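Local coordinates for protein cysteine synthase 3 (Entamoeba histolytica, PDB 6KR5) that probably makes L-cysteine from O-acetyl-L-serine and sulfide, using a bound pyridoxal-5'-phosphate cofactor, as other O-acetylserine sulfhydrylases do, at residues N174-D179 against E202-K207; D185-A190 against K209-V214; T196-G201 against K248-E253. All blocks are in the same frame, centred on the assembly; numbering follows the deposited sequence.

How the interactions relate
Helix 195-207 is common ground: its C-terminal part forms interaction 1 with helix 169-179, and its N-terminal part forms interaction 3 with loop 248-253. Interaction 2 ties together the strands that flank this helix in the chain, in the mixed sheet between strand 301-306 and the outermost strand 253-257. It is a buried contact held by main-chain hydrogen bonds, whereas interaction 3, also buried, is aliphatic packing on a helix whose first turn binds the cofactor phosphate. Interaction 1 lies farther out, partly solvent-facing, and there a lysine chain crosses an indole beside apolar packing. K205 links interactions 1 and 3 through a salt bridge from its NZ to D252 OD2, while K212 reaches E253 from interaction 2.

Interaction 1 (N174-D179 against E202-K207); sequences NEIWED and ENLKKK
The indole of W177 carries the aliphatic chain of K207 over one face. K207 CD stands 3.7 Å from the centroid of the five-membered ring of W177 and only 9° off its normal, a CH-pi contact. K207 CB lies above the six-membered part of the same indole, 4.0 Å from W177 CH2, so that the extended lysine crosses the ring system obliquely. L204 reaches the ring from an oblique direction, its CD2 4.3 Å from W177 CE3. Two torsions set up this CH-pi contact: W177 has CG anti to its backbone N (chi1 -173°), and K207, with CG anti to its carbonyl carbon, runs nearly straight from CG to the amine. The two segments belong to helices 169-179 and 195-207 of the pyridoxal-phosphate-dependent enzyme fold, consecutive in the chain apart from strand 186-190 between them. Their short axes approach to 10.0 Å at 41°, with W177 and L204 nearest in the backbone. On the inner side, I176 CG2 meets L204 CD1 at 4.3 Å, and V184 touches both I176 and W177. At its far end the lysine amine comes near N174, with K207 NZ 3.1 Å from N174 OD1. E178 OE2 is 5.8 Å from K207 NZ, a separation at which opposite charges could attract without touching. P9 of the second subunit packs on N174.

Interaction 2 (D185-A190 against K209-V214); sequences DIIVSA and KGVKVV. With PLP (pyridoxal-5'-phosphate), chain D.
Strands 186-190 and 212-214 run parallel, their short axes 4.8 Å apart and 15° askew, and their side chains pack side by side on both faces of the sheet. On the face of I186, K212, V188 and V214, the forked end of V214 fills the hollow between the two residues of the neighbouring strand: its CG2 meets I186 CG2 at 3.7 Å, while its CB sits 4.1 Å from V188 CG2. The K212 chain starts alongside I186, CB to CG1, then continues fully extended toward E291 and E253, with which its amine forms salt bridges. On the other face I187 is the bump. Its CG2 lies in the crowded position between backbone N and carbonyl carbon, and there it fits between V211 and V213, touching V213 CG2 at 3.8 Å and V211 CG1 at 4.1 Å. Helix 195-207 covers this face through V197 and V200, completing a beta-alpha-beta unit with the two strands, and helix 279-292 lies against the face of V188 and V214. At the D185 end, a water lies within hydrogen-bonding distance of D185 O and G210 O. At the other end A190, a pocket residue, brings its O to 3.5 Å from C5A of the pyridoxal phosphate. Four main-chain bonds, from K212 N to D185 O, I187 N to K212 O, V214 N to I187 O and S189 N to V214 O, are nearly straight, 165° to 167° at the hydrogen. Such regular pairing satisfies buried peptide groups and is consistent with a well-ordered strand leading to the cofactor.

Interaction 3 (T196-G201 against K248-E253); sequences TVIGVG and KEVVDE. With PLP (pyridoxal-5'-phosphate), chain D.
I198 owes its contact to two successive bends: CG1 is anti to the carbonyl carbon (chi1 -61°), and chi2 of -47° swings CD1 toward the loop. That methyl then lies 3.9 Å from V250 CB and 4.1 Å from V251 CG2, and the I198 side chain crosses V250 obliquely and V251 at about a right angle. Both valines hold CG1 anti to the backbone N, but they meet the helix differently. V250, whose CB points at the helix, sets CG1 against the backbone of G201, 4.0 Å from G201 C. V251 offers its CG2 branch instead, and this also approaches V197 CG2 at 4.3 Å. G201 has no side chain, and V250 CG1 packs directly on its main chain. The contact packs the N-terminal half of helix 195-207 on the loop that precedes edge strand 253-257; V197 rests on V213 and V251 on A215, both in strand 212-218. At the N-terminal end of the segment, T196 turns OG1 anti to its carbonyl carbon, beside its own N. Hydroxyl and amide therefore converge on one phosphate oxygen: T196 OG1 donates to PLP O3P at 2.7 Å, and T196 N donates to the same PLP O3P at 2.9 Å. G192, T193 and A194 add further bonds to the cofactor. The helix start would probably help to balance the phosphate charge, while the contact between 196-201 and 248-253 implies attachment by methyl packing, to which K205, farther along the helix, adds polar links to D252 and V250 O.

Interaction 1 (N174-D179 against E202-K207)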
loop_
_atom_site.group_PDB
_atom_site.type_symbol
_atom_site.label_atom_id
_atom_site.label_comp_id
_atom_site.label_asym_id
_atom_site.label_seq_id
_atom_site.Cartn_x
_atom_site.Cartn_y
_atom_site.Cartn_z
ATOM N N ASN B 174 -21.610 -0.900 0.848
ATOM C CA ASN B 174 -22.054 -1.823 -0.191
ATOM C C ASN B 174 -21.060 -2.957 -0.381
ATOM O O ASN B 174 -21.455 -4.113 -0.581
ATOM C CB ASN B 174 -22.258 -1.102 -1.520
ATOM C CG ASN B 174 -22.819 -2.028 -2.585
ATOM O OD1 ASN B 174 -23.887 -2.614 -2.394
ATOM N ND2 ASN B 174 -22.097 -2.187 -3.695
ATOM N N GLU B 175 -19.762 -2.642 -0.334
ATOM C CA GLU B 175 -18.749 -3.684 -0.425
ATOM C C GLU B 175 -18.901 -4.702 0.697
ATOM O O GLU B 175 -18.797 -5.910 0.459
ATOM C CB GLU B 175 -17.354 -3.061 -0.395
ATOM C CG GLU B 175 -17.052 -2.220 -1.625
ATOM C CD GLU B 175 -15.916 -1.242 -1.405
ATOM O OE1 GLU B 175 -15.002 -1.564 -0.617
ATOM O OE2 GLU B 175 -15.929 -0.166 -2.034
ATOM N N ILE B 176 -19.130 -4.242 1.929
ATOM C CA ILE B 176 -19.346 -5.180 3.033
ATOM C C ILE B 176 -20.609 -5.995 2.799
ATOM O O ILE B 176 -20.632 -7.215 3.016
ATOM C CB ILE B 176 -19.407 -4.433 4.375
ATOM C CG1 ILE B 176 -18.044 -3.804 4.684
ATOM C CG2 ILE B 176 -19.834 -5.393 5.493
ATOM C CD1 ILE B 176 -18.114 -2.719 5.733
ATOM N N TRP B 177 -21.679 -5.331 2.357
ATOM C CA TRP B 177 -22.934 -6.030 2.109
ATOM C C TRP B 177 -22.750 -7.122 1.065
ATOM O O TRP B 177 -23.159 -8.269 1.268
ATOM C CB TRP B 177 -24.003 -5.038 1.668
ATOM C CG TRP B 177 -25.344 -5.683 1.553
ATOM C CD1 TRP B 177 -26.029 -5.953 0.404
ATOM C CD2 TRP B 177 -26.144 -6.175 2.630
ATOM N NE1 TRP B 177 -27.227 -6.573 0.705
ATOM C CE2 TRP B 177 -27.319 -6.715 2.066
ATOM C CE3 TRP B 177 -25.992 -6.195 4.021
ATOM C CZ2 TRP B 177 -28.332 -7.272 2.849
ATOM C CZ3 TRP B 177 -26.993 -6.755 4.795
ATOM C CH2 TRP B 177 -28.150 -7.285 4.206
ATOM N N GLU B 178 -22.120 -6.784 -0.057
ATOM C CA GLU B 178 -21.948 -7.756 -1.132
ATOM C C GLU B 178 -20.965 -8.856 -0.741
ATOM O O GLU B 178 -21.226 -10.044 -0.964
ATOM C CB GLU B 178 -21.478 -7.048 -2.405
ATOM C CG GLU B 178 -22.524 -6.167 -3.076
ATOM C CD GLU B 178 -23.596 -6.968 -3.791
ATOM O OE1 GLU B 178 -23.287 -8.069 -4.290
ATOM O OE2 GLU B 178 -24.748 -6.486 -3.865
ATOM N N ASP B 179 -19.817 -8.483 -0.166
ATOM C CA ASP B 179 -18.798 -9.481 0.141
ATOM C C ASP B 179 -19.293 -10.499 1.169
ATOM O O ASP B 179 -18.943 -11.684 1.089
ATOM C CB ASP B 179 -17.512 -8.801 0.626
ATOM C CG ASP B 179 -16.781 -8.064 -0.486
ATOM O OD1 ASP B 179 -17.138 -8.239 -1.669
ATOM O OD2 ASP B 179 -15.835 -7.316 -0.174
ATOM N N GLU B 202 -25.076 3.670 9.007
ATOM C CA GLU B 202 -26.375 4.052 8.454
ATOM C C GLU B 202 -26.720 3.220 7.228
ATOM O O GLU B 202 -27.869 2.789 7.062
ATOM C CB GLU B 202 -26.392 5.540 8.108
ATOM C CG GLU B 202 -26.511 6.457 9.317
ATOM C CD GLU B 202 -26.649 7.919 8.941
ATOM O OE1 GLU B 202 -26.079 8.330 7.906
ATOM O OE2 GLU B 202 -27.321 8.663 9.691
ATOM N N ASN B 203 -25.738 2.977 6.356
ATOM C CA ASN B 203 -26.044 2.299 5.104
ATOM C C ASN B 203 -26.222 0.799 5.294
ATOM O O ASN B 203 -27.010 0.182 4.569
ATOM C CB ASN B 203 -24.961 2.591 4.068
ATOM C CG ASN B 203 -25.122 3.952 3.438
ATOM O OD1 ASN B 203 -26.079 4.197 2.704
ATOM N ND2 ASN B 203 -24.187 4.851 3.721
ATOM N N LEU B 204 -25.520 0.191 6.254
ATOM C CA LEU B 204 -25.804 -1.206 6.558
ATOM C C LEU B 204 -27.164 -1.348 7.231
ATOM O O LEU B 204 -27.913 -2.284 6.933
ATOM C CB LEU B 204 -24.703 -1.802 7.434
ATOM C CG LEU B 204 -23.374 -2.076 6.723
ATOM C CD1 LEU B 204 -22.364 -2.667 7.697
ATOM C CD2 LEU B 204 -23.595 -3.004 5.537
ATOM N N LYS B 205 -27.511 -0.423 8.132
ATOM C CA LYS B 205 -28.771 -0.570 8.856
ATOM C C LYS B 205 -29.971 -0.376 7.938
ATOM O O LYS B 205 -31.045 -0.927 8.204
ATOM C CB LYS B 205 -28.825 0.399 10.038
ATOM C CG LYS B 205 -28.247 -0.183 11.324
ATOM C CD LYS B 205 -28.147 0.862 12.440
ATOM C CE LYS B 205 -27.793 0.176 13.755
ATOM N NZ LYS B 205 -27.492 1.133 14.852
ATOM N N LYS B 206 -29.788 0.310 6.826
ATOM C CA LYS B 206 -30.908 0.457 5.869
ATOM C C LYS B 206 -31.188 -0.914 5.254
ATOM O O LYS B 206 -32.338 -1.212 4.970
ATOM C CB LYS B 206 -30.534 1.416 4.741
ATOM C CG LYS B 206 -31.096 2.815 4.881
ATOM C CD LYS B 206 -31.012 3.632 3.616
ATOM C CE LYS B 206 -29.800 4.536 3.617
ATOM N NZ LYS B 206 -29.926 5.627 4.615
ATOM N N LYS B 207 -30.146 -1.709 5.059
ATOM C CA LYS B 207 -30.318 -3.021 4.449
ATOM C C LYS B 207 -30.678 -4.099 5.462
ATOM O O LYS B 207 -31.366 -5.068 5.115
ATOM C CB LYS B 207 -29.045 -3.412 3.687
ATOM C CG LYS B 207 -28.915 -2.671 2.346
ATOM C CD LYS B 207 -27.512 -2.725 1.757
ATOM C CE LYS B 207 -27.438 -1.929 0.448
ATOM N NZ LYS B 207 -26.124 -2.103 -0.258
#

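Interaction 2 (D185-A190 against K209-V214)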
loop_
_atom_site.group_PDB
_atom_site.type_symbol
_atom_site.label_atom_id
_atom_site.label_comp_id
_atom_site.label_asym_id
_atom_site.label_seq_id
_atom_site.Cartn_x
_atom_site.Cartn_y
_atom_site.Cartn_z
ATOM N N ASP B 185 -23.074 -8.911 10.750
ATOM C CA ASP B 185 -23.862 -8.739 11.965
ATOM C C ASP B 185 -23.420 -7.556 12.806
ATOM O O ASP B 185 -24.253 -6.915 13.443
ATOM C CB ASP B 185 -23.787 -9.994 12.838
ATOM C CG ASP B 185 -24.572 -11.157 12.268
ATOM O OD1 ASP B 185 -25.772 -10.971 11.961
ATOM O OD2 ASP B 185 -23.991 -12.257 12.138
ATOM N N ILE B 186 -22.118 -7.297 12.862
ATOM C CA ILE B 186 -21.551 -6.232 13.683
ATOM C C ILE B 186 -20.516 -5.531 12.822
ATOM O O ILE B 186 -19.779 -6.196 12.091
ATOM C CB ILE B 186 -20.910 -6.787 14.977
ATOM C CG1 ILE B 186 -21.899 -7.690 15.729
ATOM C CG2 ILE B 186 -20.424 -5.652 15.874
ATOM C CD1 ILE B 186 -21.331 -8.327 16.961
ATOM N N ILE B 187 -20.498 -4.196 12.859
ATOM C CA ILE B 187 -19.458 -3.398 12.216
ATOM C C ILE B 187 -18.720 -2.616 13.299
ATOM O O ILE B 187 -19.352 -1.986 14.158
ATOM C CB ILE B 187 -20.041 -2.467 11.132
ATOM C CG1 ILE B 187 -18.949 -1.620 10.479
ATOM C CG2 ILE B 187 -21.167 -1.581 11.685
ATOM C CD1 ILE B 187 -18.059 -2.415 9.554
ATOM N N VAL B 188 -17.389 -2.697 13.287
ATOM C CA VAL B 188 -16.530 -2.077 14.295
ATOM C C VAL B 188 -15.661 -1.045 13.593
ATOM O O VAL B 188 -14.928 -1.384 12.647
ATOM C CB VAL B 188 -15.651 -3.119 15.011
ATOM C CG1 VAL B 188 -14.878 -2.479 16.146
ATOM C CG2 VAL B 188 -16.480 -4.271 15.538
ATOM N N SER B 189 -15.737 0.209 14.042
ATOM C CA SER B 189 -14.994 1.281 13.394
ATOM C C SER B 189 -14.418 2.210 14.456
ATOM O O SER B 189 -15.165 2.753 15.282
ATOM C CB SER B 189 -15.906 2.043 12.420
ATOM O OG SER B 189 -15.386 3.319 12.094
ATOM N N ALA B 190 -13.098 2.399 14.436
ATOM C CA ALA B 190 -12.468 3.418 15.274
ATOM C C ALA B 190 -12.715 4.812 14.689
ATOM O O ALA B 190 -12.628 5.012 13.472
ATOM C CB ALA B 190 -10.969 3.144 15.399
ATOM N N LYS B 209 -31.669 -4.132 9.612
ATOM C CA LYS B 209 -31.876 -3.246 10.755
ATOM C C LYS B 209 -31.114 -3.706 11.992
ATOM O O LYS B 209 -30.714 -2.869 12.817
ATOM C CB LYS B 209 -33.374 -3.141 11.068
ATOM C CG LYS B 209 -34.160 -2.289 10.079
ATOM C CD LYS B 209 -33.954 -0.802 10.335
ATOM C CE LYS B 209 -34.526 0.055 9.211
ATOM N NZ LYS B 209 -33.877 -0.260 7.902
ATOM N N GLY B 210 -30.905 -5.009 12.147
ATOM C CA GLY B 210 -30.275 -5.568 13.321
ATOM C C GLY B 210 -28.765 -5.518 13.359
ATOM O O GLY B 210 -28.176 -6.073 14.292
ATOM N N VAL B 211 -28.110 -4.887 12.379
ATOM C CA VAL B 211 -26.656 -4.779 12.419
ATOM C C VAL B 211 -26.270 -3.891 13.592
ATOM O O VAL B 211 -26.820 -2.795 13.764
ATOM C CB VAL B 211 -26.109 -4.230 11.090
ATOM C CG1 VAL B 211 -24.641 -3.802 11.236
ATOM C CG2 VAL B 211 -26.247 -5.266 9.994
ATOM N N LYS B 212 -25.351 -4.377 14.421
ATOM C CA LYS B 212 -24.847 -3.638 15.569
ATOM C C LYS B 212 -23.656 -2.790 15.138
ATOM O O LYS B 212 -22.752 -3.285 14.462
ATOM C CB LYS B 212 -24.439 -4.607 16.681
ATOM C CG LYS B 212 -23.956 -3.938 17.951
ATOM C CD LYS B 212 -23.518 -4.970 18.987
ATOM C CE LYS B 212 -23.146 -4.302 20.305
ATOM N NZ LYS B 212 -22.674 -5.316 21.301
ATOM N N VAL B 213 -23.662 -1.518 15.524
ATOM C CA VAL B 213 -22.605 -0.573 15.174
ATOM C C VAL B 213 -21.767 -0.304 16.417
ATOM O O VAL B 213 -22.283 0.198 17.423
ATOM C CB VAL B 213 -23.194 0.722 14.605
ATOM C CG1 VAL B 213 -22.090 1.755 14.398
ATOM C CG2 VAL B 213 -23.914 0.419 13.297
ATOM N N VAL B 214 -20.474 -0.616 16.347
ATOM C CA VAL B 214 -19.563 -0.446 17.474
ATOM C C VAL B 214 -18.551 0.639 17.123
ATOM O O VAL B 214 -17.765 0.480 16.183
ATOM C CB VAL B 214 -18.854 -1.763 17.821
ATOM C CG1 VAL B 214 -17.855 -1.556 18.953
ATOM C CG2 VAL B 214 -19.879 -2.844 18.190
HETATM N N1 PLP D . -7.569 5.646 11.474
HETATM C C2 PLP D . -6.885 6.325 10.503
HETATM C C2A PLP D . -5.451 5.968 10.261
HETATM C C3 PLP D . -7.523 7.310 9.771
HETATM O O3 PLP D . -6.819 7.979 8.810
HETATM C C4 PLP D . -8.857 7.605 10.019
HETATM C C4A PLP D . -9.536 8.727 9.320
HETATM O O4A PLP D . -8.912 9.422 8.509
HETATM C C5 PLP D . -9.544 6.902 11.008
HETATM C C6 PLP D . -8.886 5.932 11.728
HETATM C C5A PLP D . -10.983 7.202 11.365
HETATM O O4P PLP D . -11.883 7.125 10.295
HETATM P P PLP D . -13.096 8.171 10.304
HETATM O O1P PLP D . -13.759 8.100 11.668
HETATM O O2P PLP D . -12.514 9.537 10.078
HETATM O O3P PLP D . -14.018 7.760 9.213
HETATM O O HOH W 1 -27.529 -8.949 12.654
HETATM O O HOH W 2 -26.137 -8.154 15.061
#

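Interaction 3 (T196-G201 against K248-E253)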
loop_
_atom_site.group_PDB
_atom_site.type_symbol
_atom_site.label_atom_id
_atom_site.label_comp_id
_atom_site.label_asym_id
_atom_site.label_seq_id
_atom_site.Cartn_x
_atom_site.Cartn_y
_atom_site.Cartn_z
ATOM N N THR B 196 -16.757 7.082 8.809
ATOM C CA THR B 196 -16.874 5.643 8.571
ATOM C C THR B 196 -17.968 5.033 9.432
ATOM O O THR B 196 -18.850 4.333 8.921
ATOM C CB THR B 196 -15.552 4.930 8.833
ATOM O OG1 THR B 196 -14.549 5.443 7.948
ATOM C CG2 THR B 196 -15.706 3.449 8.569
ATOM N N VAL B 197 -17.926 5.281 10.744
ATOM C CA VAL B 197 -18.863 4.592 11.627
ATOM C C VAL B 197 -20.295 5.011 11.304
ATOM O O VAL B 197 -21.201 4.168 11.253
ATOM C CB VAL B 197 -18.490 4.815 13.108
ATOM C CG1 VAL B 197 -18.743 6.242 13.578
ATOM C CG2 VAL B 197 -19.239 3.816 14.012
ATOM N N ILE B 198 -20.509 6.296 11.015
ATOM C CA ILE B 198 -21.856 6.773 10.722
ATOM C C ILE B 198 -22.268 6.383 9.308
ATOM O O ILE B 198 -23.392 5.927 9.083
ATOM C CB ILE B 198 -21.960 8.295 10.937
ATOM C CG1 ILE B 198 -21.647 8.673 12.393
ATOM C CG2 ILE B 198 -23.347 8.811 10.510
ATOM C CD1 ILE B 198 -22.357 7.805 13.432
ATOM N N GLY B 199 -21.370 6.559 8.336
ATOM C CA GLY B 199 -21.711 6.223 6.961
ATOM C C GLY B 199 -21.929 4.736 6.757
ATOM O O GLY B 199 -22.919 4.317 6.146
ATOM N N VAL B 200 -20.996 3.912 7.236
ATOM C CA VAL B 200 -21.183 2.473 7.095
ATOM C C VAL B 200 -22.354 2.011 7.950
ATOM O O VAL B 200 -23.175 1.196 7.512
ATOM C CB VAL B 200 -19.893 1.711 7.448
ATOM C CG1 VAL B 200 -20.134 0.199 7.395
ATOM C CG2 VAL B 200 -18.782 2.093 6.498
ATOM N N GLY B 201 -22.456 2.528 9.178
ATOM C CA GLY B 201 -23.532 2.106 10.057
ATOM C C GLY B 201 -24.901 2.437 9.492
ATOM O O GLY B 201 -25.796 1.586 9.462
ATOM N N LYS B 248 -25.114 9.945 17.605
ATOM C CA LYS B 248 -25.117 8.920 18.643
ATOM C C LYS B 248 -26.189 7.863 18.408
ATOM O O LYS B 248 -26.004 6.701 18.798
ATOM C CB LYS B 248 -25.306 9.571 20.016
ATOM C CG LYS B 248 -26.636 10.282 20.175
ATOM C CD LYS B 248 -26.809 10.799 21.592
ATOM C CE LYS B 248 -28.128 11.546 21.742
ATOM N NZ LYS B 248 -28.279 12.623 20.724
ATOM N N GLU B 249 -27.303 8.233 17.768
ATOM C CA GLU B 249 -28.388 7.278 17.575
ATOM C C GLU B 249 -28.031 6.164 16.593
ATOM O O GLU B 249 -28.704 5.131 16.593
ATOM C CB GLU B 249 -29.650 8.003 17.112
ATOM C CG GLU B 249 -29.555 8.619 15.735
ATOM C CD GLU B 249 -29.094 10.072 15.753
ATOM O OE1 GLU B 249 -28.658 10.564 16.819
ATOM O OE2 GLU B 249 -29.170 10.724 14.688
ATOM N N VAL B 250 -26.990 6.339 15.770
ATOM C CA VAL B 250 -26.543 5.284 14.858
ATOM C C VAL B 250 -25.683 4.251 15.568
ATOM O O VAL B 250 -25.564 3.104 15.100
ATOM C CB VAL B 250 -25.765 5.916 13.685
ATOM C CG1 VAL B 250 -25.250 4.868 12.683
ATOM C CG2 VAL B 250 -26.632 6.926 12.971
ATOM N N VAL B 251 -25.077 4.627 16.687
ATOM C CA VAL B 251 -24.068 3.809 17.354
ATOM C C VAL B 251 -24.714 3.031 18.492
ATOM O O VAL B 251 -25.421 3.608 19.328
ATOM C CB VAL B 251 -22.918 4.685 17.873
ATOM C CG1 VAL B 251 -21.919 3.859 18.665
ATOM C CG2 VAL B 251 -22.249 5.414 16.708
ATOM N N ASP B 252 -24.450 1.729 18.542
ATOM C CA ASP B 252 -25.031 0.865 19.559
ATOM C C ASP B 252 -24.130 0.636 20.761
ATOM O O ASP B 252 -24.634 0.322 21.848
ATOM C CB ASP B 252 -25.384 -0.486 18.939
ATOM C CG ASP B 252 -26.407 -0.348 17.860
ATOM O OD1 ASP B 252 -27.507 0.151 18.178
ATOM O OD2 ASP B 252 -26.103 -0.683 16.695
ATOM N N GLU B 253 -22.821 0.786 20.600
ATOM C CA GLU B 253 -21.874 0.528 21.675
ATOM C C GLU B 253 -20.615 1.331 21.394
ATOM O O GLU B 253 -20.178 1.417 20.241
ATOM C CB GLU B 253 -21.540 -0.967 21.780
ATOM C CG GLU B 253 -20.439 -1.310 22.779
ATOM C CD GLU B 253 -19.960 -2.747 22.655
ATOM O OE1 GLU B 253 -20.268 -3.391 21.627
ATOM O OE2 GLU B 253 -19.269 -3.228 23.579
HETATM N N1 PLP D . -7.569 5.646 11.474
HETATM C C2 PLP D . -6.885 6.325 10.503
HETATM C C2A PLP D . -5.451 5.968 10.261
HETATM C C3 PLP D . -7.523 7.310 9.771
HETATM O O3 PLP D . -6.819 7.979 8.810
HETATM C C4 PLP D . -8.857 7.605 10.019
HETATM C C4A PLP D . -9.536 8.727 9.320
HETATM O O4A PLP D . -8.912 9.422 8.509
HETATM C C5 PLP D . -9.544 6.902 11.008
HETATM C C6 PLP D . -8.886 5.932 11.728
HETATM C C5A PLP D . -10.983 7.202 11.365
HETATM O O4P PLP D . -11.883 7.125 10.295
HETATM P P PLP D . -13.096 8.171 10.304
HETATM O O1P PLP D . -13.759 8.100 11.668
HETATM O O2P PLP D . -12.514 9.537 10.078
HETATM O O3P PLP D . -14.018 7.760 9.213
#